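Local coordinates for luciferase-like enzymeAMP-CoA-ligase (Zophobas atratus, PDB 4W8O), which is a luciferase-like AMP/CoA-ligase of a nonluminescent beetle, which probably activates carboxylic acids as adenylates before transfer to coenzyme A, at residues G406-Y411 and Y418-I423. Sequence-based numbering, arbitrary orientation.
Sequences GDIGYY and YVIERI
Tyr-410 and Tyr-418 meet through opposite first torsions: CG of Tyr-410 sits between its backbone N and carbonyl carbon (chi1 65°), which leans the ring toward the neighbouring strand, whereas that of Tyr-418 lies anti to its carbonyl carbon (chi1 -65°). CB of Tyr-418 makes a CH-pi contact over the face of the Tyr-410 ring, 3.8 Å from the ring centroid. The two rings are nearly parallel but slid apart, with Tyr-410 OH above the rim of the Tyr-418 ring. The backbones illustrate a classic beta bulge in an antiparallel hairpin: Ile-408 O accepts from both Ile-420 N (2.8 Å) and the more distant Glu-421 N (3.2 Å), and the extra residue shifts the register by one. Within the bulge, Ile-408 CG2 packs on Ile-420 CD1, while Ile-408 CD1 meets Ile-423 CG1 at 3.5 Å. On the sheet face of Val-419, Asp-407 OD1 and Arg-422 NH1 form a salt bridge, modelled at a doubtfully short 2.4 Å, carboxylate and guanidinium almost perpendicular; the other carboxylate oxygen, OD2, is hydrogen-bonded to Tyr-322 OH. Gly-406 O lies over the guanidinium and accepts from Ile-423 N. The hairpin forms one edge of an antiparallel sheet: strand 417-422 is outermost within the chain, and strand 403-411 pairs on its other side with strand 367-380.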
ATOM      1  N   GLY A 406      14.419   5.117  11.572  1.00 38.02           N
ATOM      2  CA  GLY A 406      13.991   5.461  12.922  1.00 38.78           C
ATOM      3  C   GLY A 406      13.826   4.255  13.827  1.00 38.40           C
ATOM      4  O   GLY A 406      13.319   4.389  14.944  1.00 40.07           O
ATOM      5  N   ASP A 407      14.259   3.083  13.364  1.00 36.59           N
ATOM      6  CA  ASP A 407      14.148   1.855  14.140  1.00 37.55           C
ATOM      7  C   ASP A 407      15.530   1.396  14.584  1.00 37.66           C
ATOM      8  O   ASP A 407      16.517   1.608  13.880  1.00 36.90           O
ATOM      9  CB  ASP A 407      13.498   0.740  13.316  1.00 37.75           C
ATOM     10  CG  ASP A 407      12.071   1.056  12.917  1.00 39.19           C
ATOM     11  OD1 ASP A 407      11.269   1.413  13.807  1.00 40.93           O
ATOM     12  OD2 ASP A 407      11.751   0.937  11.712  1.00 38.50           O
ATOM     13  N   ILE A 408      15.575   0.772  15.755  1.00 38.68           N
ATOM     14  CA  ILE A 408      16.773   0.150  16.295  1.00 39.93           C
ATOM     15  C   ILE A 408      16.619  -1.351  16.112  1.00 40.39           C
ATOM     16  O   ILE A 408      15.556  -1.910  16.422  1.00 40.51           O
ATOM     17  CB  ILE A 408      16.943   0.474  17.793  1.00 41.76           C
ATOM     18  CG1 ILE A 408      17.179   1.973  17.998  1.00 42.40           C
ATOM     19  CG2 ILE A 408      18.073  -0.329  18.413  1.00 43.11           C
ATOM     20  CD1 ILE A 408      18.328   2.555  17.199  1.00 41.70           C
ATOM     21  N   GLY A 409      17.672  -1.991  15.593  1.00 40.28           N
ATOM     22  CA  GLY A 409      17.705  -3.447  15.424  1.00 40.49           C
ATOM     23  C   GLY A 409      19.097  -4.018  15.141  1.00 40.94           C
ATOM     24  O   GLY A 409      20.111  -3.363  15.385  1.00 40.54           O
ATOM     25  N   TYR A 410      19.132  -5.250  14.635  1.00 40.26           N
ATOM     26  CA  TYR A 410      20.374  -5.945  14.309  1.00 41.40           C
ATOM     27  C   TYR A 410      20.038  -7.077  13.333  1.00 41.60           C
ATOM     28  O   TYR A 410      18.857  -7.395  13.145  1.00 41.04           O
ATOM     29  CB  TYR A 410      21.012  -6.535  15.581  1.00 42.64           C
ATOM     30  CG  TYR A 410      20.177  -7.617  16.219  1.00 42.74           C
ATOM     31  CD1 TYR A 410      19.213  -7.305  17.175  1.00 43.09           C
ATOM     32  CD2 TYR A 410      20.325  -8.956  15.848  1.00 43.51           C
ATOM     33  CE1 TYR A 410      18.430  -8.292  17.756  1.00 43.25           C
ATOM     34  CE2 TYR A 410      19.545  -9.951  16.427  1.00 43.82           C
ATOM     35  CZ  TYR A 410      18.597  -9.608  17.378  1.00 43.69           C
ATOM     36  OH  TYR A 410      17.818 -10.578  17.962  1.00 44.32           O
ATOM     37  N   TYR A 411      21.068  -7.691  12.743  1.00 42.52           N
ATOM     38  CA  TYR A 411      20.884  -8.870  11.875  1.00 43.22           C
ATOM     39  C   TYR A 411      21.739 -10.070  12.308  1.00 45.28           C
ATOM     40  O   TYR A 411      22.696  -9.928  13.065  1.00 44.86           O
ATOM     41  CB  TYR A 411      21.171  -8.538  10.403  1.00 42.95           C
ATOM     42  CG  TYR A 411      22.591  -8.101  10.124  1.00 43.61           C
ATOM     43  CD1 TYR A 411      22.974  -6.780  10.295  1.00 42.78           C
ATOM     44  CD2 TYR A 411      23.554  -9.012   9.686  1.00 45.13           C
ATOM     45  CE1 TYR A 411      24.268  -6.369  10.045  1.00 43.51           C
ATOM     46  CE2 TYR A 411      24.857  -8.612   9.432  1.00 45.57           C
ATOM     47  CZ  TYR A 411      25.206  -7.287   9.617  1.00 45.11           C
ATOM     48  OH  TYR A 411      26.488  -6.869   9.372  1.00 46.09           O
ATOM     49  N   TYR A 418      16.166  -8.186  12.573  1.00 46.71           N
ATOM     50  CA  TYR A 418      15.361  -8.073  13.798  1.00 47.69           C
ATOM     51  C   TYR A 418      15.222  -6.605  14.163  1.00 47.33           C
ATOM     52  O   TYR A 418      16.224  -5.911  14.337  1.00 46.76           O
ATOM     53  CB  TYR A 418      16.024  -8.815  14.964  1.00 49.18           C
ATOM     54  CG  TYR A 418      16.109 -10.310  14.776  1.00 50.26           C
ATOM     55  CD1 TYR A 418      17.167 -10.886  14.078  1.00 50.22           C
ATOM     56  CD2 TYR A 418      15.130 -11.153  15.301  1.00 51.31           C
ATOM     57  CE1 TYR A 418      17.241 -12.258  13.902  1.00 51.02           C
ATOM     58  CE2 TYR A 418      15.199 -12.524  15.131  1.00 51.78           C
ATOM     59  CZ  TYR A 418      16.256 -13.070  14.431  1.00 51.87           C
ATOM     60  OH  TYR A 418      16.317 -14.433  14.254  1.00 52.94           O
ATOM     61  N   VAL A 419      13.979  -6.140  14.265  1.00 48.02           N
ATOM     62  CA  VAL A 419      13.680  -4.771  14.686  1.00 47.75           C
ATOM     63  C   VAL A 419      13.232  -4.844  16.130  1.00 48.88           C
ATOM     64  O   VAL A 419      12.377  -5.662  16.471  1.00 50.29           O
ATOM     65  CB  VAL A 419      12.559  -4.143  13.826  1.00 47.09           C
ATOM     66  CG1 VAL A 419      12.232  -2.731  14.305  1.00 46.77           C
ATOM     67  CG2 VAL A 419      12.956  -4.139  12.355  1.00 46.45           C
ATOM     68  N   ILE A 420      13.807  -4.003  16.982  1.00 49.40           N
ATOM     69  CA  ILE A 420      13.526  -4.096  18.412  1.00 51.81           C
ATOM     70  C   ILE A 420      12.797  -2.883  18.998  1.00 52.57           C
ATOM     71  O   ILE A 420      11.952  -3.052  19.872  1.00 54.46           O
ATOM     72  CB  ILE A 420      14.794  -4.477  19.226  1.00 53.27           C
ATOM     73  CG1 ILE A 420      15.879  -3.400  19.152  1.00 53.33           C
ATOM     74  CG2 ILE A 420      15.355  -5.803  18.722  1.00 53.20           C
ATOM     75  CD1 ILE A 420      17.176  -3.783  19.846  1.00 55.44           C
ATOM     76  N   GLU A 421      13.097  -1.675  18.531  1.00 51.77           N
ATOM     77  CA  GLU A 421      12.433  -0.475  19.059  1.00 53.61           C
ATOM     78  C   GLU A 421      12.606   0.733  18.155  1.00 51.52           C
ATOM     79  O   GLU A 421      13.449   0.733  17.263  1.00 49.40           O
ATOM     80  CB  GLU A 421      12.964  -0.125  20.458  1.00 56.36           C
ATOM     81  CG  GLU A 421      14.398   0.393  20.480  1.00 57.45           C
ATOM     82  CD  GLU A 421      14.853   0.789  21.872  1.00 61.08           C
ATOM     83  OE1 GLU A 421      14.661  -0.015  22.806  1.00 63.48           O
ATOM     84  OE2 GLU A 421      15.404   1.901  22.033  1.00 62.61           O
ATOM     85  N   ARG A 422      11.815   1.767  18.416  1.00 61.30           N
ATOM     86  CA  ARG A 422      11.929   3.031  17.705  1.00 60.61           C
ATOM     87  C   ARG A 422      12.781   4.010  18.491  1.00 61.49           C
ATOM     88  O   ARG A 422      12.756   4.028  19.723  1.00 64.69           O
ATOM     89  CB  ARG A 422      10.552   3.647  17.467  1.00 60.18           C
ATOM     90  CG  ARG A 422       9.668   2.844  16.529  1.00 61.67           C
ATOM     91  CD  ARG A 422       8.686   3.738  15.792  1.00 62.28           C
ATOM     92  NE  ARG A 422       9.357   4.771  15.000  1.00 61.10           N
ATOM     93  CZ  ARG A 422       9.937   4.579  13.811  1.00 63.11           C
ATOM     94  NH1 ARG A 422       9.950   3.384  13.232  1.00 65.33           N
ATOM     95  NH2 ARG A 422      10.511   5.601  13.188  1.00 62.66           N
ATOM     96  N   ILE A 423      13.527   4.832  17.768  1.00 61.17           N
ATOM     97  CA  ILE A 423      14.285   5.920  18.371  1.00 63.05           C
ATOM     98  C   ILE A 423      13.299   6.998  18.842  1.00 63.15           C
ATOM     99  O   ILE A 423      12.425   7.422  18.079  1.00 61.42           O
ATOM    100  CB  ILE A 423      15.290   6.502  17.355  1.00 63.62           C
ATOM    101  CG1 ILE A 423      16.328   5.439  16.972  1.00 65.36           C
ATOM    102  CG2 ILE A 423      15.970   7.747  17.913  1.00 65.47           C
ATOM    103  CD1 ILE A 423      16.975   5.667  15.623  1.00 66.66           C
TER
HETATM  104  O   HOH W   1      11.738   6.620  15.479  1.00 47.38           O